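Long-range contact in probable 3-hydroxyisobutyrate dehydrogenase (Pseudomonas aeruginosa, PDB 3OBB), which catalyses the NAD-dependent oxidation of L-serine and methyl-L-serine, with low activity toward beta-hydroxyisobutyrate, and works as a homotetramer: residues M242-Q254 with P265-L277. Residues are numbered along the deposited sequence; the frame is centred on the assembly and turned at random.
Sequences MAQLMAKDLGLAQ and PMGSLALSLYRLL
Ala-247 is in register with Tyr-274, and Leu-250 with Leu-271, where helix segments 243-254 and 265-277 pack antiparallel, their axes 9.4 Å apart at closest approach and 148° between directions. The packing is knobs-into-holes: Leu-250 fits among Gly-267, Ala-270, Leu-271 and Tyr-274, while Leu-271 fits among Ala-247, Leu-250, Gly-251 and Gln-254. The two leucine side chains run antiparallel alongside one another, Leu-250 CB 3.7 Å from Leu-271 CD1. With CG anti to the backbone N (chi1 177°), Leu-271 puts CD1 3.5 Å from Ala-247 O and CD2 3.6 Å from Gln-254 CG. Tyr-274 is a third knob, among Ala-243, Met-246, Ala-247 and Leu-250; selenomethionine Met-246 sets CG over the centre of its ring in a CH-pi contact, 3.9 Å from the centroid. Toward the C-terminal end of 243-254, Gln-254 NE2 gives Ser-268 OG a weak, bent hydrogen bond of 3.3 Å, while Gln-254 OE1 takes a weak one from Thr-264 OG1; the Ser-268 hydroxyl also bonds Thr-264 O. One water bridges Ala-247 O and Arg-275 NH2. Helix 168-196, which carries the catalytic Lys-173, packs on Met-246, Leu-250 and Gln-254, and its Asn-177 ND2 hydrogen-bonds to Asp-249 OD2, Asp-249 being the salt-bridge partner of NAD-binding Lys-248. The pair belongs to the all-helical C-terminal domain: helix 243-260 borders the active-site side, and helix 265-279 faces neighbouring subunits, Glu-189 of a second subunit accepting hydrogen bonds from Met-266 N and Gly-267 N.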
loop_
_atom_site.group_PDB
_atom_site.type_symbol
_atom_site.label_atom_id
_atom_site.label_comp_id
_atom_site.label_asym_id
_atom_site.label_seq_id
_atom_site.Cartn_x
_atom_site.Cartn_y
_atom_site.Cartn_z
HETATM N N MSE A 242 -4.223 -22.575 -4.929
HETATM C CA MSE A 242 -4.597 -22.152 -3.589
HETATM C C MSE A 242 -4.010 -20.798 -3.232
HETATM O O MSE A 242 -2.845 -20.516 -3.513
HETATM C CB MSE A 242 -4.080 -23.144 -2.546
HETATM C CG MSE A 242 -4.513 -24.572 -2.732
HETATM SE SE MSE A 242 -4.201 -25.635 -1.098
HETATM C CE MSE A 242 -2.587 -24.938 -0.385
ATOM N N ALA A 243 -4.816 -19.996 -2.556
ATOM C CA ALA A 243 -4.378 -18.715 -2.013
ATOM C C ALA A 243 -3.139 -18.878 -1.142
ATOM O O ALA A 243 -2.259 -18.002 -1.118
ATOM C CB ALA A 243 -5.538 -18.065 -1.192
ATOM N N GLN A 244 -3.078 -19.987 -0.401
ATOM C CA GLN A 244 -1.953 -20.222 0.514
ATOM C C GLN A 244 -0.653 -20.361 -0.271
ATOM O O GLN A 244 0.382 -19.822 0.147
ATOM C CB GLN A 244 -2.192 -21.448 1.390
ATOM C CG GLN A 244 -1.099 -21.687 2.414
ATOM C CD GLN A 244 -1.409 -22.916 3.291
ATOM O OE1 GLN A 244 -2.252 -23.751 2.936
ATOM N NE2 GLN A 244 -0.705 -23.038 4.412
ATOM N N LEU A 245 -0.720 -21.052 -1.413
ATOM C CA LEU A 245 0.418 -21.181 -2.328
ATOM C C LEU A 245 0.826 -19.853 -2.991
ATOM O O LEU A 245 2.031 -19.548 -3.112
ATOM C CB LEU A 245 0.126 -22.218 -3.411
ATOM C CG LEU A 245 0.023 -23.675 -2.944
ATOM C CD1 LEU A 245 -0.349 -24.589 -4.129
ATOM C CD2 LEU A 245 1.321 -24.130 -2.261
HETATM N N MSE A 246 -0.161 -19.070 -3.435
HETATM C CA MSE A 246 0.140 -17.715 -3.878
HETATM C C MSE A 246 0.840 -16.894 -2.765
HETATM O O MSE A 246 1.797 -16.174 -3.047
HETATM C CB MSE A 246 -1.126 -17.004 -4.363
HETATM C CG MSE A 246 -0.872 -15.556 -4.800
HETATM SE SE MSE A 246 0.562 -15.463 -6.158
HETATM C CE MSE A 246 -0.680 -15.625 -7.611
ATOM N N ALA A 247 0.374 -17.003 -1.513
ATOM C CA ALA A 247 0.987 -16.255 -0.387
ATOM C C ALA A 247 2.432 -16.706 -0.170
ATOM O O ALA A 247 3.305 -15.894 0.128
ATOM C CB ALA A 247 0.191 -16.455 0.903
ATOM N N LYS A 248 2.676 -18.007 -0.327
ATOM C CA LYS A 248 4.018 -18.570 -0.232
ATOM C C LYS A 248 4.923 -17.937 -1.298
ATOM O O LYS A 248 5.989 -17.400 -0.979
ATOM C CB LYS A 248 3.961 -20.089 -0.386
ATOM C CG LYS A 248 5.338 -20.813 -0.479
ATOM C CD LYS A 248 5.680 -21.304 -1.915
ATOM C CE LYS A 248 4.653 -22.326 -2.508
ATOM N NZ LYS A 248 4.596 -22.320 -4.037
ATOM N N ASP A 249 4.481 -18.017 -2.553
ATOM C CA ASP A 249 5.218 -17.484 -3.712
ATOM C C ASP A 249 5.546 -16.020 -3.534
ATOM O O ASP A 249 6.623 -15.586 -3.858
ATOM C CB ASP A 249 4.385 -17.679 -4.992
ATOM C CG ASP A 249 4.438 -19.136 -5.518
ATOM O OD1 ASP A 249 5.175 -19.963 -4.916
ATOM O OD2 ASP A 249 3.770 -19.465 -6.527
ATOM N N LEU A 250 4.590 -15.257 -3.030
ATOM C CA LEU A 250 4.795 -13.832 -2.771
ATOM C C LEU A 250 5.860 -13.701 -1.697
ATOM O O LEU A 250 6.672 -12.803 -1.733
ATOM C CB LEU A 250 3.477 -13.222 -2.288
ATOM C CG LEU A 250 2.542 -12.352 -3.135
ATOM C CD1 LEU A 250 3.066 -11.834 -4.508
ATOM C CD2 LEU A 250 1.124 -12.835 -3.157
ATOM N N GLY A 251 5.862 -14.619 -0.740
ATOM C CA GLY A 251 6.832 -14.577 0.367
ATOM C C GLY A 251 8.258 -14.782 -0.131
ATOM O O GLY A 251 9.165 -14.067 0.282
ATOM N N LEU A 252 8.440 -15.738 -1.036
ATOM C CA LEU A 252 9.726 -15.949 -1.718
ATOM C C LEU A 252 10.191 -14.723 -2.522
ATOM O O LEU A 252 11.399 -14.399 -2.560
ATOM C CB LEU A 252 9.657 -17.152 -2.655
ATOM C CG LEU A 252 9.342 -18.522 -2.057
ATOM C CD1 LEU A 252 9.280 -19.606 -3.137
ATOM C CD2 LEU A 252 10.296 -18.946 -0.913
ATOM N N ALA A 253 9.240 -14.065 -3.174
ATOM C CA ALA A 253 9.542 -12.852 -3.912
ATOM C C ALA A 253 10.084 -11.742 -2.966
ATOM O O ALA A 253 11.058 -11.052 -3.307
ATOM C CB ALA A 253 8.316 -12.390 -4.712
ATOM N N GLN A 254 9.504 -11.619 -1.766
ATOM C CA GLN A 254 10.026 -10.699 -0.746
ATOM C C GLN A 254 11.467 -10.998 -0.348
ATOM O O GLN A 254 12.245 -10.084 -0.049
ATOM C CB GLN A 254 9.169 -10.754 0.523
ATOM C CG GLN A 254 7.784 -10.302 0.316
ATOM C CD GLN A 254 7.739 -8.887 -0.191
ATOM O OE1 GLN A 254 7.280 -8.648 -1.298
ATOM N NE2 GLN A 254 8.264 -7.938 0.606
ATOM N N PRO A 265 6.362 -2.332 -3.933
ATOM C CA PRO A 265 5.167 -1.848 -3.240
ATOM C C PRO A 265 3.889 -2.559 -3.640
ATOM O O PRO A 265 3.029 -2.793 -2.789
ATOM C CB PRO A 265 5.120 -0.355 -3.580
ATOM C CG PRO A 265 5.989 -0.179 -4.788
ATOM C CD PRO A 265 7.008 -1.276 -4.751
HETATM N N MSE A 266 3.761 -2.940 -4.901
HETATM C CA MSE A 266 2.528 -3.614 -5.310
HETATM C C MSE A 266 2.532 -5.045 -4.821
HETATM O O MSE A 266 1.566 -5.463 -4.201
HETATM C CB MSE A 266 2.286 -3.536 -6.835
HETATM C CG MSE A 266 2.632 -2.199 -7.430
HETATM SE SE MSE A 266 1.447 -0.730 -6.822
HETATM C CE MSE A 266 -0.131 -1.740 -7.053
ATOM N N GLY A 267 3.614 -5.783 -5.095
ATOM C CA GLY A 267 3.778 -7.182 -4.620
ATOM C C GLY A 267 3.617 -7.296 -3.098
ATOM O O GLY A 267 2.792 -8.072 -2.649
ATOM N N SER A 268 4.390 -6.522 -2.315
ATOM C CA SER A 268 4.224 -6.445 -0.840
ATOM C C SER A 268 2.782 -6.198 -0.383
ATOM O O SER A 268 2.306 -6.856 0.546
ATOM C CB SER A 268 5.106 -5.332 -0.230
ATOM O OG SER A 268 6.439 -5.530 -0.637
ATOM N N LEU A 269 2.112 -5.224 -0.992
ATOM C CA LEU A 269 0.698 -5.008 -0.696
ATOM C C LEU A 269 -0.100 -6.248 -1.088
ATOM O O LEU A 269 -0.953 -6.692 -0.327
ATOM C CB LEU A 269 0.139 -3.787 -1.409
ATOM C CG LEU A 269 -0.958 -2.926 -0.774
ATOM C CD1 LEU A 269 -1.784 -2.249 -1.869
ATOM C CD2 LEU A 269 -1.862 -3.555 0.319
ATOM N N ALA A 270 0.183 -6.837 -2.247
ATOM C CA ALA A 270 -0.550 -8.056 -2.654
ATOM C C ALA A 270 -0.420 -9.100 -1.547
ATOM O O ALA A 270 -1.402 -9.723 -1.154
ATOM C CB ALA A 270 -0.047 -8.604 -4.006
ATOM N N LEU A 271 0.798 -9.255 -1.026
ATOM C CA LEU A 271 1.055 -10.213 0.034
ATOM C C LEU A 271 0.270 -9.916 1.315
ATOM O O LEU A 271 -0.328 -10.816 1.889
ATOM C CB LEU A 271 2.557 -10.334 0.316
ATOM C CG LEU A 271 3.028 -11.261 1.454
ATOM C CD1 LEU A 271 2.558 -12.723 1.302
ATOM C CD2 LEU A 271 4.553 -11.205 1.598
ATOM N N SER A 272 0.211 -8.654 1.716
ATOM C CA SER A 272 -0.615 -8.266 2.856
ATOM C C SER A 272 -2.081 -8.656 2.698
ATOM O O SER A 272 -2.696 -9.096 3.643
ATOM C CB SER A 272 -0.474 -6.766 3.105
ATOM O OG SER A 272 0.894 -6.489 3.460
ATOM N N LEU A 273 -2.614 -8.505 1.495
ATOM C CA LEU A 273 -4.011 -8.822 1.169
ATOM C C LEU A 273 -4.255 -10.338 1.143
ATOM O O LEU A 273 -5.281 -10.832 1.660
ATOM C CB LEU A 273 -4.420 -8.152 -0.150
ATOM C CG LEU A 273 -4.408 -6.598 -0.112
ATOM C CD1 LEU A 273 -4.752 -6.026 -1.474
ATOM C CD2 LEU A 273 -5.373 -5.938 0.997
ATOM N N TYR A 274 -3.283 -11.075 0.600
ATOM C CA TYR A 274 -3.331 -12.543 0.681
ATOM C C TYR A 274 -3.308 -13.014 2.117
ATOM O O TYR A 274 -4.027 -13.946 2.473
ATOM C CB TYR A 274 -2.291 -13.222 -0.221
ATOM C CG TYR A 274 -2.874 -13.349 -1.599
ATOM C CD1 TYR A 274 -3.853 -14.316 -1.861
ATOM C CD2 TYR A 274 -2.541 -12.441 -2.620
ATOM C CE1 TYR A 274 -4.460 -14.418 -3.107
ATOM C CE2 TYR A 274 -3.153 -12.531 -3.878
ATOM C CZ TYR A 274 -4.112 -13.512 -4.106
ATOM O OH TYR A 274 -4.735 -13.597 -5.321
ATOM N N ARG A 275 -2.540 -12.342 2.970
ATOM C CA ARG A 275 -2.500 -12.778 4.360
ATOM C C ARG A 275 -3.834 -12.548 5.075
ATOM O O ARG A 275 -4.207 -13.332 5.946
ATOM C CB ARG A 275 -1.303 -12.175 5.112
ATOM C CG ARG A 275 0.004 -12.728 4.528
ATOM C CD ARG A 275 1.044 -13.059 5.551
ATOM N NE ARG A 275 2.289 -13.523 4.931
ATOM C CZ ARG A 275 3.481 -12.946 5.075
ATOM N NH1 ARG A 275 3.624 -11.868 5.827
ATOM N NH2 ARG A 275 4.542 -13.457 4.461
ATOM N N LEU A 276 -4.534 -11.476 4.683
ATOM C CA LEU A 276 -5.895 -11.172 5.151
ATOM C C LEU A 276 -6.841 -12.291 4.746
ATOM O O LEU A 276 -7.659 -12.712 5.517
ATOM C CB LEU A 276 -6.367 -9.865 4.511
ATOM C CG LEU A 276 -6.385 -8.554 5.320
ATOM C CD1 LEU A 276 -5.318 -8.421 6.433
ATOM C CD2 LEU A 276 -6.488 -7.285 4.437
ATOM N N LEU A 277 -6.698 -12.787 3.526
ATOM C CA LEU A 277 -7.506 -13.911 3.057
ATOM C C LEU A 277 -7.278 -15.142 3.912
ATOM O O LEU A 277 -8.222 -15.885 4.177
ATOM C CB LEU A 277 -7.211 -14.234 1.582
ATOM C CG LEU A 277 -7.789 -13.213 0.598
ATOM C CD1 LEU A 277 -7.299 -13.544 -0.798
ATOM C CD2 LEU A 277 -9.337 -13.189 0.688
HETATM O O HOH W 1 4.184 -15.660 2.836
#